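Local atomic coordinates of hypothetical protein VPA1032 (Vibrio parahaemolyticus, PDB entry 1ZBP), a protein that is of unknown function but belongs to the ImpE family, joining an N-terminal bundle of helices to a C-terminal part built largely of beta strands. Residues A[238-243]-A[250-255]; A[32-37]-A[59-64]. All coordinates share one frame; numbering follows the deposited sequence.

Contact 1 (A[238-243]-A[250-255]); sequences LGLKCW and LPISDL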
loop_
_atom_site.group_PDB
_atom_site.type_symbol
_atom_site.label_atom_id
_atom_site.label_comp_id
_atom_site.label_asym_id
_atom_site.label_seq_id
_atom_site.Cartn_x
_atom_site.Cartn_y
_atom_site.Cartn_z
ATOM N N LEU A 238 -7.084 -8.709 3.116
ATOM C CA LEU A 238 -6.458 -8.510 4.410
ATOM C C LEU A 238 -5.075 -9.141 4.336
ATOM O O LEU A 238 -4.931 -10.326 4.004
ATOM C CB LEU A 238 -7.275 -9.176 5.522
ATOM C CG LEU A 238 -8.740 -8.759 5.677
ATOM C CD1 LEU A 238 -9.428 -9.629 6.717
ATOM C CD2 LEU A 238 -8.812 -7.303 6.072
ATOM N N GLY A 239 -4.055 -8.352 4.636
ATOM C CA GLY A 239 -2.705 -8.875 4.586
ATOM C C GLY A 239 -2.055 -8.664 3.229
ATOM O O GLY A 239 -2.446 -7.764 2.497
ATOM N N LEU A 240 -1.076 -9.508 2.903
ATOM C CA LEU A 240 -0.310 -9.441 1.652
ATOM C C LEU A 240 -1.180 -9.419 0.381
ATOM O O LEU A 240 -2.066 -10.233 0.223
ATOM C CB LEU A 240 0.655 -10.638 1.614
ATOM C CG LEU A 240 1.707 -10.626 0.505
ATOM C CD1 LEU A 240 2.697 -9.482 0.769
ATOM C CD2 LEU A 240 2.425 -11.970 0.447
ATOM N N LYS A 241 -0.929 -8.488 -0.530
ATOM C CA LYS A 241 -1.718 -8.426 -1.748
ATOM C C LYS A 241 -1.447 -9.641 -2.636
ATOM O O LYS A 241 -0.346 -10.199 -2.629
ATOM C CB LYS A 241 -1.424 -7.117 -2.500
ATOM C CG LYS A 241 -1.793 -5.847 -1.706
ATOM C CD LYS A 241 -1.626 -4.558 -2.522
ATOM C CE LYS A 241 -2.005 -3.316 -1.695
ATOM N NZ LYS A 241 -1.896 -2.042 -2.488
ATOM N N CYS A 242 -2.457 -10.043 -3.402
ATOM C CA CYS A 242 -2.363 -11.205 -4.294
ATOM C C CYS A 242 -3.036 -10.623 -5.543
ATOM O O CYS A 242 -4.081 -10.012 -5.431
ATOM C CB CYS A 242 -3.160 -12.406 -3.693
ATOM S SG CYS A 242 -2.536 -14.177 -3.951
ATOM N N TRP A 243 -2.417 -10.783 -6.711
ATOM C CA TRP A 243 -2.937 -10.261 -7.974
ATOM C C TRP A 243 -3.328 -11.385 -8.920
ATOM O O TRP A 243 -2.756 -12.473 -8.893
ATOM C CB TRP A 243 -1.881 -9.384 -8.693
ATOM C CG TRP A 243 -1.695 -7.987 -8.145
ATOM C CD1 TRP A 243 -2.265 -7.467 -7.026
ATOM C CD2 TRP A 243 -0.864 -6.944 -8.694
ATOM N NE1 TRP A 243 -1.849 -6.169 -6.837
ATOM C CE2 TRP A 243 -0.989 -5.823 -7.848
ATOM C CE3 TRP A 243 -0.025 -6.851 -9.821
ATOM C CZ2 TRP A 243 -0.315 -4.625 -8.081
ATOM C CZ3 TRP A 243 0.653 -5.651 -10.056
ATOM C CH2 TRP A 243 0.500 -4.556 -9.187
ATOM N N LEU A 250 -1.175 -14.424 -7.967
ATOM C CA LEU A 250 0.232 -14.194 -7.641
ATOM C C LEU A 250 0.374 -13.212 -6.495
ATOM O O LEU A 250 -0.184 -12.123 -6.535
ATOM C CB LEU A 250 0.986 -13.634 -8.858
ATOM C CG LEU A 250 2.457 -13.236 -8.641
ATOM C CD1 LEU A 250 3.315 -14.504 -8.630
ATOM C CD2 LEU A 250 2.939 -12.284 -9.743
ATOM N N PRO A 251 1.096 -13.602 -5.437
ATOM C CA PRO A 251 1.266 -12.672 -4.313
ATOM C C PRO A 251 2.183 -11.535 -4.764
ATOM O O PRO A 251 3.141 -11.756 -5.506
ATOM C CB PRO A 251 1.880 -13.546 -3.217
ATOM C CG PRO A 251 2.515 -14.673 -3.962
ATOM C CD PRO A 251 1.556 -14.954 -5.089
ATOM N N ILE A 252 1.886 -10.316 -4.335
ATOM C CA ILE A 252 2.674 -9.172 -4.761
ATOM C C ILE A 252 4.158 -9.362 -4.446
ATOM O O ILE A 252 5.012 -8.907 -5.206
ATOM C CB ILE A 252 2.127 -7.859 -4.138
ATOM C CG1 ILE A 252 2.653 -6.666 -4.925
ATOM C CG2 ILE A 252 2.497 -7.744 -2.660
ATOM C CD1 ILE A 252 2.189 -6.656 -6.346
ATOM N N SER A 253 4.462 -10.072 -3.358
ATOM C CA SER A 253 5.851 -10.299 -2.984
ATOM C C SER A 253 6.623 -11.122 -4.020
ATOM O O SER A 253 7.853 -11.140 -4.006
ATOM C CB SER A 253 5.934 -10.980 -1.611
ATOM O OG SER A 253 5.482 -12.323 -1.663
ATOM N N ASP A 254 5.922 -11.806 -4.916
ATOM C CA ASP A 254 6.620 -12.595 -5.928
ATOM C C ASP A 254 6.672 -11.864 -7.245
ATOM O O ASP A 254 7.018 -12.447 -8.267
ATOM C CB ASP A 254 5.956 -13.944 -6.162
ATOM C CG ASP A 254 6.014 -14.835 -4.953
ATOM O OD1 ASP A 254 6.911 -14.635 -4.102
ATOM O OD2 ASP A 254 5.161 -15.743 -4.857
ATOM N N LEU A 255 6.307 -10.591 -7.226
ATOM C CA LEU A 255 6.343 -9.784 -8.436
ATOM C C LEU A 255 7.557 -8.854 -8.366
ATOM O O LEU A 255 7.672 -8.057 -7.435
ATOM C CB LEU A 255 5.060 -8.955 -8.554
ATOM C CG LEU A 255 4.977 -8.037 -9.775
ATOM C CD1 LEU A 255 4.899 -8.881 -11.046
ATOM C CD2 LEU A 255 3.764 -7.126 -9.664
#
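Cys242 and Trp243 pair with Pro251 and Leu250 in the antiparallel hairpin of strands 242-245 and 248-251. Three backbone hydrogen bonds link the segments. Trp243 and Leu250 form a hydrogen-bonded pair: Trp243 N donates to Leu250 O at 2.6 Å, and Leu250 N returns a bond to Trp243 O at 2.7 Å. A third, from Ile252 N to Lys241 O at 2.8 Å, is nearly straight at hydrogen (172°), although the donor stands 42° out of the carbonyl plane. Cys242 and Pro251, the non-hydrogen-bonded pair, bring their CA atoms to 3.9 Å.

Apolar contacts form two groups, one at the indole and one at Leu240. With CG1 of Ile252 anti to the backbone N (chi1 -162°), its CD1 methyl sits over one face of Trp243, 3.6 Å from the centroid of the six-membered ring, a CH-pi contact. Leu255 CD2 approaches the same ring obliquely, 3.5 Å from Trp243 CZ3. The methyls of Leu240 divide: CD1 meets Ile252 CG2 at 3.8 Å, and CD2 lies beside Pro251 CB and Ser253 OG.

Backbone hydrogen bonds thus set the pairing, while the side chains meeting across it are almost wholly apolar and charged Lys241 finds its salt-bridge partner, Glu157, outside.

Contact 2 (A[32-37]-A[59-64]); sequences SLRSSF and KLFPEY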
loop_
_atom_site.group_PDB
_atom_site.type_symbol
_atom_site.label_atom_id
_atom_site.label_comp_id
_atom_site.label_asym_id
_atom_site.label_seq_id
_atom_site.Cartn_x
_atom_site.Cartn_y
_atom_site.Cartn_z
ATOM N N SER A 32 18.858 4.323 17.285
ATOM C CA SER A 32 18.487 3.010 16.745
ATOM C C SER A 32 17.215 2.434 17.358
ATOM O O SER A 32 16.389 1.866 16.651
ATOM C CB SER A 32 19.630 2.004 16.946
ATOM O OG SER A 32 20.794 2.378 16.228
ATOM N N LEU A 33 17.062 2.566 18.673
ATOM C CA LEU A 33 15.875 2.046 19.337
ATOM C C LEU A 33 14.641 2.842 18.933
ATOM O O LEU A 33 13.633 2.260 18.538
ATOM C CB LEU A 33 16.045 2.073 20.862
ATOM C CG LEU A 33 16.921 0.970 21.476
ATOM C CD1 LEU A 33 17.122 1.220 22.972
ATOM C CD2 LEU A 33 16.256 -0.385 21.256
ATOM N N ARG A 34 14.717 4.168 19.026
ATOM C CA ARG A 34 13.581 5.011 18.658
ATOM C C ARG A 34 13.211 4.779 17.190
ATOM O O ARG A 34 12.032 4.662 16.850
ATOM C CB ARG A 34 13.908 6.490 18.912
ATOM C CG ARG A 34 13.879 6.891 20.383
ATOM C CD ARG A 34 14.320 8.338 20.575
ATOM N NE ARG A 34 14.266 8.773 21.973
ATOM C CZ ARG A 34 13.162 9.165 22.607
ATOM N NH1 ARG A 34 13.217 9.540 23.881
ATOM N NH2 ARG A 34 12.003 9.195 21.967
ATOM N N SER A 35 14.232 4.693 16.340
ATOM C CA SER A 35 14.055 4.456 14.908
ATOM C C SER A 35 13.336 3.134 14.648
ATOM O O SER A 35 12.373 3.080 13.876
ATOM C CB SER A 35 15.413 4.440 14.203
ATOM O OG SER A 35 15.280 4.182 12.810
ATOM N N SER A 36 13.801 2.064 15.286
ATOM C CA SER A 36 13.174 0.754 15.117
ATOM C C SER A 36 11.742 0.768 15.648
ATOM O O SER A 36 10.880 0.036 15.162
ATOM C CB SER A 36 13.986 -0.329 15.846
ATOM O OG SER A 36 15.297 -0.444 15.299
ATOM N N PHE A 37 11.490 1.608 16.644
ATOM C CA PHE A 37 10.155 1.709 17.239
ATOM C C PHE A 37 9.187 2.447 16.286
ATOM O O PHE A 37 7.972 2.224 16.320
ATOM C CB PHE A 37 10.258 2.435 18.592
ATOM C CG PHE A 37 8.930 2.756 19.225
ATOM C CD1 PHE A 37 7.958 1.775 19.381
ATOM C CD2 PHE A 37 8.645 4.055 19.651
ATOM C CE1 PHE A 37 6.719 2.077 19.945
ATOM C CE2 PHE A 37 7.410 4.366 20.216
ATOM C CZ PHE A 37 6.446 3.373 20.360
ATOM N N LYS A 59 14.344 16.410 16.861
ATOM C CA LYS A 59 14.876 17.299 17.890
ATOM C C LYS A 59 16.108 16.691 18.527
ATOM O O LYS A 59 17.118 17.371 18.726
ATOM C CB LYS A 59 13.853 17.547 18.995
ATOM C CG LYS A 59 12.656 18.337 18.564
ATOM C CD LYS A 59 11.767 18.619 19.744
ATOM C CE LYS A 59 10.555 19.402 19.313
ATOM N NZ LYS A 59 9.716 19.772 20.484
ATOM N N LEU A 60 16.018 15.402 18.838
ATOM C CA LEU A 60 17.102 14.696 19.491
ATOM C C LEU A 60 18.268 14.354 18.606
ATOM O O LEU A 60 19.411 14.350 19.058
ATOM C CB LEU A 60 16.573 13.413 20.123
ATOM C CG LEU A 60 15.564 13.513 21.265
ATOM C CD1 LEU A 60 15.333 12.104 21.792
ATOM C CD2 LEU A 60 16.089 14.419 22.378
ATOM N N PHE A 61 17.974 14.066 17.340
ATOM C CA PHE A 61 19.001 13.654 16.373
ATOM C C PHE A 61 18.821 14.361 15.025
ATOM O O PHE A 61 18.663 13.710 13.984
ATOM C CB PHE A 61 18.914 12.132 16.174
ATOM C CG PHE A 61 18.784 11.352 17.467
ATOM C CD1 PHE A 61 19.897 11.104 18.270
ATOM C CD2 PHE A 61 17.544 10.875 17.883
ATOM C CE1 PHE A 61 19.774 10.392 19.461
ATOM C CE2 PHE A 61 17.414 10.164 19.071
ATOM C CZ PHE A 61 18.532 9.919 19.866
ATOM N N PRO A 62 18.865 15.706 15.024
ATOM C CA PRO A 62 18.700 16.500 13.803
ATOM C C PRO A 62 19.628 16.100 12.661
ATOM O O PRO A 62 19.441 16.527 11.519
ATOM C CB PRO A 62 18.956 17.927 14.284
ATOM C CG PRO A 62 19.913 17.734 15.416
ATOM C CD PRO A 62 19.310 16.562 16.137
ATOM N N GLU A 63 20.631 15.289 12.967
ATOM C CA GLU A 63 21.571 14.845 11.946
ATOM C C GLU A 63 20.898 13.832 11.011
ATOM O O GLU A 63 21.359 13.614 9.894
ATOM C CB GLU A 63 22.807 14.219 12.598
ATOM C CG GLU A 63 22.500 13.028 13.498
ATOM C CD GLU A 63 22.640 13.356 14.976
ATOM O OE1 GLU A 63 22.108 14.405 15.420
ATOM O OE2 GLU A 63 23.267 12.545 15.696
ATOM N N TYR A 64 19.813 13.223 11.480
ATOM C CA TYR A 64 19.066 12.253 10.689
ATOM C C TYR A 64 17.731 12.843 10.252
ATOM O O TYR A 64 16.707 12.152 10.249
ATOM C CB TYR A 64 18.806 10.978 11.497
ATOM C CG TYR A 64 20.055 10.256 11.958
ATOM C CD1 TYR A 64 21.111 10.021 11.083
ATOM C CD2 TYR A 64 20.166 9.785 13.268
ATOM C CE1 TYR A 64 22.251 9.332 11.499
ATOM C CE2 TYR A 64 21.295 9.094 13.699
ATOM C CZ TYR A 64 22.336 8.869 12.807
ATOM O OH TYR A 64 23.449 8.176 13.224
#
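Arg34, on helix 31-44, reaches across to Leu60 and Phe61 where helix 47-60 ends, and these three residues make the whole contact. The close part lies at the far end of the arginine. Its chain runs extended from CG to NE (chi2 175°, chi3 178°), which carries the guanidinium out to the leucine. There Leu60 CD1 rests over one face of the group, offset toward its rim, 3.5 Å from Arg34 NE and 3.7 Å from Arg34 CZ. Arg34 NE also donates a hydrogen bond to Pro28 O, which would help fix the rotation of the group beneath the methyl.

Further back the fit is slighter. Arg34 CD meets the edge of the Phe61 ring in its plane, 3.9 Å from Phe61 CE2, with the guanidinium and ring planes turned 50° apart. No hydrogen bond crosses between the segments, they bury just 104 Å² together, and the nearest CA atoms, those of Arg34 and Leu60, remain 10.3 Å apart. All three side chains stay partly exposed.

Leu60 closes helix 47-60 and Phe61 is the first residue past it, so Arg34, near the start of helix 31-44, meets the exit of the second helix, as in an antiparallel helical hairpin.

How the contacts relate
Contact 2 comes first along the chain and closes before contact 1 opens. Their centres lie about 31 Å apart and their nearest atoms about 19 Å; they do not touch, nor do they share a helix or strand. Contact 2 belongs to the N-terminal helices, its centre about 25 Å from that of the chain, and joins consecutive helices 31-44 and 47-60 at the surface. Contact 1, about 11 Å from the same point, lies in the hairpin of strands 242-245 and 248-251 at an edge of the eight-stranded antiparallel sheet; its first segment starts on strand 235-239 of a separate two-stranded sheet. Together they sample both architectures of this alpha-beta protein: side-chain packing between helices, and backbone pairing between strands.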